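Local coordinates for protein delta-1-pyrroline-5-carboxylate dehydrogenase, mitochondrial (Mus musculus, PDB 4E3X) that catalyses the NAD-dependent oxidation of glutamate semialdehyde to glutamate, the second and last step of mitochondrial proline breakdown, and works as a homodimer, at residues I375-P380 / Y428-I433; T336-F341 / G385-A390; P209-A214 / Q346-C351. All blocks are in the same frame, centred on the assembly; numbering follows the deposited sequence. Where two conformers were deposited one is given.

Contact 1 of 3, residues I375-P380 / Y428-I433; sequences IKVGDP and YVEPCI
The two methyls of V377 divide the work of this contact between an aromatic ring and a proline. Its CG1, anti to the backbone N (chi1 177°), lies 3.6 Å from CD1 of Y428, and the two side chains run past each other in opposite senses. Its CG2 meets P431 tip to tip, with CD of the proline ring 3.8 Å away, while E430, bent at chi2, crosses V377 at a slant and brings OE2 near the same methyl. I375 continues the apolar row by passing P431 in the reverse direction, CG2 to CG at 4.0 Å. At the other end the phenol of Y428 reaches the backbone at G378: OH stands 3.2 Å from G378 C, and G378 O sits at the ring edge, in its plane. Y428 OH is near both G378 O and D379 N, but neither angle suits a hydrogen bond; G378 O is bonded to S389 OG. The touching parts run nearly antiparallel, 163° apart end to end. This lays the loop that follows helix 361-372 alongside the start of strand 428-436, whose V429 packs on helix 394-409, while I375 and P431 both rest on F341 of helix 329-341.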
loop_
_atom_site.group_PDB
_atom_site.type_symbol
_atom_site.label_atom_id
_atom_site.label_comp_id
_atom_site.label_asym_id
_atom_site.label_seq_id
_atom_site.Cartn_x
_atom_site.Cartn_y
_atom_site.Cartn_z
ATOM N N ILE B 375 32.837 19.852 21.346
ATOM C CA ILE B 375 32.495 19.291 20.040
ATOM C C ILE B 375 33.459 19.792 18.975
ATOM O O ILE B 375 33.588 20.995 18.757
ATOM C CB ILE B 375 31.061 19.650 19.625
ATOM C CG1 ILE B 375 30.061 19.014 20.591
ATOM C CG2 ILE B 375 30.795 19.208 18.186
ATOM C CD1 ILE B 375 28.626 19.451 20.365
ATOM N N LYS B 376 34.141 18.858 18.322
ATOM C CA LYS B 376 35.112 19.201 17.294
ATOM C C LYS B 376 34.495 19.094 15.907
ATOM O O LYS B 376 33.988 18.038 15.520
ATOM C CB LYS B 376 36.334 18.286 17.383
ATOM N N VAL B 377 34.545 20.196 15.167
ATOM C CA VAL B 377 34.092 20.237 13.782
ATOM C C VAL B 377 35.320 20.367 12.882
ATOM O O VAL B 377 36.165 21.239 13.095
ATOM C CB VAL B 377 33.121 21.415 13.547
ATOM C CG1 VAL B 377 32.718 21.495 12.084
ATOM C CG2 VAL B 377 31.892 21.286 14.453
ATOM N N GLY B 378 35.444 19.480 11.901
ATOM C CA GLY B 378 36.622 19.486 11.050
ATOM C C GLY B 378 36.580 18.449 9.941
ATOM O O GLY B 378 35.523 17.913 9.621
ATOM N N ASP B 379 37.747 18.174 9.367
ATOM C CA ASP B 379 37.908 17.251 8.246
ATOM C C ASP B 379 37.865 15.821 8.777
ATOM O O ASP B 379 38.736 15.425 9.553
ATOM C CB ASP B 379 39.252 17.564 7.574
ATOM C CG ASP B 379 39.576 16.656 6.399
ATOM O OD1 ASP B 379 39.162 15.482 6.372
ATOM O OD2 ASP B 379 40.296 17.127 5.493
ATOM N N PRO B 380 36.852 15.037 8.360
ATOM C CA PRO B 380 36.662 13.695 8.926
ATOM C C PRO B 380 37.659 12.671 8.389
ATOM O O PRO B 380 37.880 11.644 9.030
ATOM C CB PRO B 380 35.249 13.329 8.468
ATOM C CG PRO B 380 35.099 14.040 7.151
ATOM C CD PRO B 380 35.871 15.337 7.297
ATOM N N TYR B 428 31.244 24.791 6.430
ATOM C CA TYR B 428 31.339 24.548 7.861
ATOM C C TYR B 428 30.387 25.383 8.709
ATOM O O TYR B 428 30.423 26.616 8.685
ATOM C CB TYR B 428 32.771 24.772 8.333
ATOM C CG TYR B 428 33.716 23.616 8.077
ATOM C CD1 TYR B 428 33.579 22.411 8.762
ATOM C CD2 TYR B 428 34.771 23.743 7.185
ATOM C CE1 TYR B 428 34.456 21.365 8.550
ATOM C CE2 TYR B 428 35.655 22.702 6.968
ATOM C CZ TYR B 428 35.496 21.520 7.658
ATOM O OH TYR B 428 36.381 20.490 7.450
ATOM N N VAL B 429 29.559 24.691 9.486
ATOM C CA VAL B 429 28.640 25.321 10.430
ATOM C C VAL B 429 28.890 24.751 11.820
ATOM O O VAL B 429 28.886 23.533 12.000
ATOM C CB VAL B 429 27.172 25.039 10.039
ATOM C CG1 VAL B 429 26.211 25.742 10.995
ATOM C CG2 VAL B 429 26.918 25.465 8.598
ATOM N N GLU B 430 29.122 25.623 12.801
ATOM C CA GLU B 430 29.269 25.168 14.180
ATOM C C GLU B 430 27.934 24.643 14.706
ATOM O O GLU B 430 26.872 25.079 14.253
ATOM C CB GLU B 430 29.760 26.311 15.074
ATOM C CG GLU B 430 31.145 26.824 14.718
ATOM C CD GLU B 430 32.206 25.736 14.758
ATOM O OE1 GLU B 430 33.044 25.691 13.831
ATOM O OE2 GLU B 430 32.210 24.932 15.715
ATOM N N PRO B 431 27.979 23.712 15.673
ATOM C CA PRO B 431 26.717 23.302 16.289
ATOM C C PRO B 431 26.103 24.491 17.018
ATOM O O PRO B 431 26.827 25.269 17.647
ATOM C CB PRO B 431 27.144 22.212 17.277
ATOM C CG PRO B 431 28.576 22.494 17.567
ATOM C CD PRO B 431 29.142 23.054 16.294
ATOM N N CYS B 432 24.789 24.642 16.915
ATOM C CA CYS B 432 24.124 25.800 17.485
ATOM C C CYS B 432 22.977 25.375 18.385
ATOM O O CYS B 432 22.143 24.563 17.995
ATOM C CB CYS B 432 23.611 26.718 16.371
ATOM S SG CYS B 432 22.901 28.279 16.947
ATOM N N ILE B 433 22.943 25.930 19.593
ATOM C CA ILE B 433 21.852 25.701 20.529
ATOM C C ILE B 433 21.144 27.023 20.759
ATOM O O ILE B 433 21.778 28.016 21.120
ATOM C CB ILE B 433 22.351 25.143 21.872
ATOM C CG1 ILE B 433 23.171 23.869 21.649
ATOM C CG2 ILE B 433 21.180 24.885 22.806
ATOM C CD1 ILE B 433 23.838 23.330 22.907
#

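Contact 2 of 3, residues T336-F341 / G385-A390; sequences TLRSAF and GTFFSA
F387 and F388 are neighbours in the loop 385-390, and their first torsions bring both rings to the C-terminal end of helix 329-341 in different attitudes, one by its edge and one by its face. F387 has CG trans to its own N (chi1 -172°), which carries the ring out toward the last turn of the helix. F388 instead holds CG between N and the carbonyl carbon (chi1 73°), and its ring turns a face to the F341 carbonyl. F387 approaches edge-on: CE2 is 4.1 Å from F341 CB and 4.2 Å from L337 O, while CZ lies 4.2 Å from R338 CA, all three near the plane of the ring. Over the F388 face, the carbonyl oxygen of F341 stands 3.2 Å above the ring plane, displaced toward the rim, and is 3.3 Å from CD1 of F388. On the same residue, F341 CB touches F388 CE1 at 4.0 Å, so this methylene is shared by both loop phenylalanines. The F341 ring itself leads away from the loop, with A340 CB over the centre of one face, and packs on P431, I433 and L453. The second subunit packs against the same region: its W557 meets F387 edge-to-face, its Y559 forms a cation-pi contact with R338, and the guanidinium of R338 bonds to the backbone oxygens of W557 and R558 of that subunit. Within the contact itself, carbon packing is combined with a carbonyl oxygen set over an aromatic face, without hydrogen bonds between the segments. Its hold probably rests mainly on the fit of buried surfaces, and the polar grip nearby is supplied by R338 across the dimer interface.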
loop_
_atom_site.group_PDB
_atom_site.type_symbol
_atom_site.label_atom_id
_atom_site.label_comp_id
_atom_site.label_asym_id
_atom_site.label_seq_id
_atom_site.Cartn_x
_atom_site.Cartn_y
_atom_site.Cartn_z
ATOM N N THR B 336 20.744 13.839 23.257
ATOM C CA THR B 336 20.339 15.024 22.504
ATOM C C THR B 336 21.484 15.610 21.672
ATOM O O THR B 336 21.285 15.996 20.522
ATOM C CB THR B 336 19.746 16.086 23.434
ATOM O OG1 THR B 336 18.627 15.517 24.125
ATOM C CG2 THR B 336 19.282 17.310 22.647
ATOM N N LEU B 337 22.683 15.674 22.243
ATOM C CA LEU B 337 23.838 16.136 21.480
ATOM C C LEU B 337 24.071 15.260 20.244
ATOM O O LEU B 337 24.304 15.767 19.145
ATOM C CB LEU B 337 25.088 16.160 22.360
ATOM C CG LEU B 337 25.106 17.272 23.406
ATOM C CD1 LEU B 337 26.287 17.085 24.328
ATOM C CD2 LEU B 337 25.129 18.654 22.743
ATOM N N ARG B 338 23.993 13.945 20.421
ATOM C CA ARG B 338 24.161 13.039 19.287
ATOM C C ARG B 338 23.045 13.220 18.257
ATOM O O ARG B 338 23.307 13.363 17.062
ATOM C CB ARG B 338 24.214 11.586 19.751
ATOM C CG ARG B 338 25.564 11.155 20.297
ATOM C CD ARG B 338 25.597 9.652 20.467
ATOM N NE ARG B 338 26.927 9.166 20.795
ATOM C CZ ARG B 338 27.206 7.891 21.033
ATOM N NH1 ARG B 338 26.235 6.984 20.977
ATOM N NH2 ARG B 338 28.446 7.524 21.329
ATOM N N SER B 339 21.800 13.211 18.718
ATOM C CA SER B 339 20.687 13.281 17.786
ATOM C C SER B 339 20.669 14.600 17.020
ATOM O O SER B 339 20.387 14.629 15.819
ATOM C CB SER B 339 19.363 13.061 18.502
ATOM O OG SER B 339 18.303 13.163 17.569
ATOM N N ALA B 340 20.975 15.697 17.705
ATOM C CA ALA B 340 20.911 17.001 17.060
ATOM C C ALA B 340 22.076 17.282 16.120
ATOM O O ALA B 340 21.906 17.979 15.115
ATOM C CB ALA B 340 20.818 18.104 18.099
ATOM N N PHE B 341 23.258 16.771 16.451
ATOM C CA PHE B 341 24.470 17.237 15.784
ATOM C C PHE B 341 25.262 16.206 14.976
ATOM O O PHE B 341 26.089 16.594 14.157
ATOM C CB PHE B 341 25.402 17.905 16.807
ATOM C CG PHE B 341 24.790 19.084 17.517
ATOM C CD1 PHE B 341 24.021 20.006 16.823
ATOM C CD2 PHE B 341 24.984 19.271 18.877
ATOM C CE1 PHE B 341 23.451 21.093 17.471
ATOM C CE2 PHE B 341 24.422 20.358 19.532
ATOM C CZ PHE B 341 23.659 21.268 18.824
ATOM N N GLY B 385 39.180 12.438 15.172
ATOM C CA GLY B 385 38.614 13.015 16.385
ATOM C C GLY B 385 37.417 13.916 16.105
ATOM O O GLY B 385 36.744 14.381 17.024
ATOM N N THR B 386 37.150 14.157 14.825
ATOM C CA THR B 386 36.036 14.998 14.395
ATOM C C THR B 386 34.688 14.448 14.875
ATOM O O THR B 386 34.390 13.272 14.674
ATOM C CB THR B 386 36.023 15.103 12.848
ATOM O OG1 THR B 386 37.216 15.770 12.408
ATOM C CG2 THR B 386 34.810 15.862 12.365
ATOM N N PHE B 387 33.867 15.283 15.510
ATOM C CA PHE B 387 32.521 14.839 15.866
ATOM C C PHE B 387 31.591 14.894 14.662
ATOM O O PHE B 387 30.862 13.941 14.395
ATOM C CB PHE B 387 31.925 15.623 17.039
ATOM C CG PHE B 387 30.625 15.046 17.534
ATOM C CD1 PHE B 387 30.566 13.739 17.993
ATOM C CD2 PHE B 387 29.459 15.792 17.509
ATOM C CE1 PHE B 387 29.370 13.192 18.436
ATOM C CE2 PHE B 387 28.260 15.253 17.956
ATOM C CZ PHE B 387 28.216 13.952 18.419
ATOM N N PHE B 388 31.611 16.012 13.940
ATOM C CA PHE B 388 30.912 16.108 12.657
ATOM C C PHE B 388 31.607 17.133 11.774
ATOM O O PHE B 388 32.427 17.919 12.260
ATOM C CB PHE B 388 29.405 16.393 12.827
ATOM C CG PHE B 388 29.060 17.807 13.252
ATOM C CD1 PHE B 388 28.977 18.154 14.594
ATOM C CD2 PHE B 388 28.749 18.770 12.303
ATOM C CE1 PHE B 388 28.618 19.450 14.973
ATOM C CE2 PHE B 388 28.393 20.058 12.676
ATOM C CZ PHE B 388 28.325 20.397 14.011
ATOM N N SER B 389 31.303 17.099 10.483
ATOM C CA SER B 389 31.999 17.940 9.519
ATOM C C SER B 389 31.050 18.916 8.831
ATOM O O SER B 389 29.942 19.175 9.310
ATOM C CB SER B 389 32.717 17.070 8.481
ATOM O OG SER B 389 33.622 17.837 7.697
ATOM N N ALA B 390 31.508 19.466 7.714
ATOM C CA ALA B 390 30.734 20.406 6.924
ATOM C C ALA B 390 29.387 19.837 6.504
ATOM O O ALA B 390 29.236 18.625 6.341
ATOM C CB ALA B 390 31.522 20.780 5.699
#

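Contact 3 of 3, residues P209-A214 / Q346-C351; sequences PFNFTA and QKCSAC. With PRO (proline), chain K; PRO (proline), chain J.
Part of the catalytic centre of this aldehyde dehydrogenase, the nucleophile C348 and N211, is brought together here, where the nucleophile loop meets the turn leading into helix 213-225. N211, assigned by similarity as a transition-state stabiliser, spans the gap: its ND2 donates to Q346 O at 3.1 Å and 164°, and the acceptor lies in the plane of the N211 amide. The amide nitrogen approaches tilted 34° from the Q346 carbonyl plane. Because CG of N211 is held between the backbone N and the carbonyl carbon (chi1 65°), the amide projects toward the nucleophile loop, and this bond restrains its rotation. The same ND2 lies 4.0 Å from C348 N, which is consistent with N211 ND2 and the C348 backbone N-H forming the oxyanion hole, as in other aldehyde dehydrogenases.

Phenylalanines precede and follow the asparagine. F210 crosses the Q346 side chain at about a right angle, with CE1 3.7 Å from OE1; that oxygen accepts a hydrogen bond from the backbone N of I392. A bound proline contacts the F210 ring, its CD close to CD2, and is also held by R399. F212 occupies the N-cap position of helix 213-225. K347 lies at the edge of its ring, CD 3.9 Å from CZ, and the extended lysine chain runs on to a bond between NZ and Q157. A second proline places CG over one face of F212, and its CB is 3.6 Å from F212 CE1. This ligand is gripped by the backbone nitrogens of G512 and S513 and by the nucleophile loop, where S349 OG donates to OXT at 2.6 Å.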
loop_
_atom_site.group_PDB
_atom_site.type_symbol
_atom_site.label_atom_id
_atom_site.label_comp_id
_atom_site.label_asym_id
_atom_site.label_seq_id
_atom_site.Cartn_x
_atom_site.Cartn_y
_atom_site.Cartn_z
ATOM N N PRO B 209 18.110 10.355 -1.704
ATOM C CA PRO B 209 18.632 11.601 -1.130
ATOM C C PRO B 209 20.130 11.536 -0.834
ATOM O O PRO B 209 20.735 10.465 -0.841
ATOM C CB PRO B 209 17.867 11.696 0.186
ATOM C CG PRO B 209 17.788 10.273 0.624
ATOM C CD PRO B 209 17.613 9.455 -0.646
ATOM N N PHE B 210 20.719 12.685 -0.530
ATOM C CA PHE B 210 22.154 12.747 -0.319
ATOM C C PHE B 210 22.605 12.098 0.968
ATOM O O PHE B 210 23.770 11.708 1.100
ATOM C CB PHE B 210 22.646 14.202 -0.315
ATOM C CG PHE B 210 22.334 14.964 0.954
ATOM C CD1 PHE B 210 23.243 14.991 2.010
ATOM C CD2 PHE B 210 21.151 15.676 1.087
ATOM C CE1 PHE B 210 22.968 15.693 3.177
ATOM C CE2 PHE B 210 20.874 16.384 2.248
ATOM C CZ PHE B 210 21.784 16.389 3.294
ATOM N N ASN B 211 21.707 12.036 1.943
ATOM C CA ASN B 211 22.176 11.930 3.323
ATOM C C ASN B 211 22.460 10.536 3.840
ATOM O O ASN B 211 23.110 10.382 4.870
ATOM C CB ASN B 211 21.281 12.720 4.277
ATOM C CG ASN B 211 19.881 12.171 4.355
ATOM O OD1 ASN B 211 19.387 11.540 3.423
ATOM N ND2 ASN B 211 19.221 12.421 5.478
ATOM N N PHE B 212 21.972 9.524 3.130
ATOM C CA PHE B 212 22.311 8.143 3.446
ATOM C C PHE B 212 22.582 7.356 2.184
ATOM O O PHE B 212 21.704 7.195 1.347
ATOM C CB PHE B 212 21.201 7.462 4.244
ATOM C CG PHE B 212 21.108 7.938 5.658
ATOM C CD1 PHE B 212 20.276 8.995 5.994
ATOM C CD2 PHE B 212 21.872 7.348 6.653
ATOM C CE1 PHE B 212 20.196 9.446 7.298
ATOM C CE2 PHE B 212 21.800 7.798 7.966
ATOM C CZ PHE B 212 20.956 8.845 8.286
ATOM N N THR B 213 23.807 6.868 2.057
ATOM C CA THR B 213 24.152 5.967 0.965
ATOM C C THR B 213 23.218 4.758 0.928
ATOM O O THR B 213 22.830 4.298 -0.146
ATOM C CB THR B 213 25.617 5.535 1.112
ATOM O OG1 THR B 213 26.429 6.698 0.959
ATOM C CG2 THR B 213 26.027 4.489 0.077
ATOM N N ALA B 214 22.854 4.258 2.107
ATOM C CA ALA B 214 22.035 3.058 2.210
ATOM C C ALA B 214 20.640 3.244 1.621
ATOM O O ALA B 214 20.056 2.300 1.092
ATOM C CB ALA B 214 21.934 2.608 3.666
ATOM N N GLN B 346 21.934 16.514 9.657
ATOM C CA GLN B 346 21.380 16.272 8.327
ATOM C C GLN B 346 20.703 14.913 8.227
ATOM O O GLN B 346 21.022 14.096 7.353
ATOM C CB GLN B 346 22.479 16.400 7.280
ATOM C CG GLN B 346 23.174 17.747 7.324
ATOM C CD GLN B 346 24.296 17.821 6.317
ATOM O OE1 GLN B 346 24.193 18.520 5.307
ATOM N NE2 GLN B 346 25.371 17.076 6.571
ATOM N N LYS B 347 19.765 14.669 9.135
ATOM C CA LYS B 347 19.028 13.414 9.142
ATOM C C LYS B 347 17.552 13.715 9.271
ATOM O O LYS B 347 17.158 14.606 10.021
ATOM C CB LYS B 347 19.452 12.534 10.315
ATOM C CG LYS B 347 20.927 12.160 10.355
ATOM C CD LYS B 347 21.180 11.132 11.447
ATOM C CE LYS B 347 22.638 10.709 11.480
ATOM N NZ LYS B 347 22.887 9.651 12.494
ATOM N N CYS B 348 16.730 12.960 8.558
ATOM C CA CYS B 348 15.283 13.098 8.664
ATOM C C CYS B 348 14.802 12.799 10.071
ATOM O O CYS B 348 13.700 13.180 10.437
ATOM C CB CYS B 348 14.582 12.151 7.696
ATOM S SG CYS B 348 14.946 12.481 5.982
ATOM N N SER B 349 15.645 12.112 10.850
ATOM C CA SER B 349 15.334 11.689 12.216
ATOM C C SER B 349 15.947 12.576 13.304
ATOM O O SER B 349 15.691 12.354 14.483
ATOM C CB SER B 349 15.856 10.269 12.442
ATOM O OG SER B 349 17.250 10.217 12.173
ATOM N N ALA B 350 16.766 13.557 12.925
ATOM C CA ALA B 350 17.511 14.362 13.905
ATOM C C ALA B 350 16.610 15.158 14.840
ATOM O O ALA B 350 15.613 15.733 14.407
ATOM C CB ALA B 350 18.464 15.305 13.192
ATOM N N CYS B 351 16.961 15.195 16.122
ATOM C CA CYS B 351 16.254 16.043 17.070
ATOM C C CYS B 351 16.555 17.506 16.793
ATOM O O CYS B 351 17.714 17.912 16.796
ATOM C CB CYS B 351 16.684 15.717 18.499
ATOM S SG CYS B 351 16.061 16.875 19.737
HETATM N N PRO K . 17.126 5.760 9.405
HETATM C CA PRO K . 17.933 6.896 9.854
HETATM C C PRO K . 17.796 7.155 11.351
HETATM O O PRO K . 16.933 6.593 12.036
HETATM C CB PRO K . 17.350 8.059 9.054
HETATM C CG PRO K . 16.964 7.428 7.762
HETATM C CD PRO K . 16.489 6.027 8.102
HETATM O OXT PRO K . 18.564 7.939 11.911
HETATM N N PRO J . 21.170 20.309 -0.453
HETATM C CA PRO J . 20.228 20.880 -1.420
HETATM C C PRO J . 19.316 21.917 -0.772
HETATM O O PRO J . 19.505 22.284 0.391
HETATM C CB PRO J . 19.417 19.658 -1.897
HETATM C CG PRO J . 19.902 18.481 -1.066
HETATM C CD PRO J . 21.273 18.849 -0.603
HETATM O OXT PRO J . 18.386 22.420 -1.402
#

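The residues of contact 3 come first, at 209-214, but its second segment, 346-351, follows 336-341 of contact 2, so these two contacts interlock along the chain; contact 2 likewise alternates with contact 1, whose own segments follow contact 3. Centres of contacts 1 and 2 are about 7 Å apart, and both use the loop between helices 361-372 and 394-409, joined by probable hydrogen bonds, K376 O with F387 N and G378 O with S389 OG. The centre of contact 2 lies about 13 Å from that of contact 3, with a probable hydrogen bond between S339 OG and C351 N. Helix 329-341 thus connects the nucleophile loop with strand 428-436 near the dimer interface; the centres of contacts 1 and 3 are about 17 Å apart, without touching.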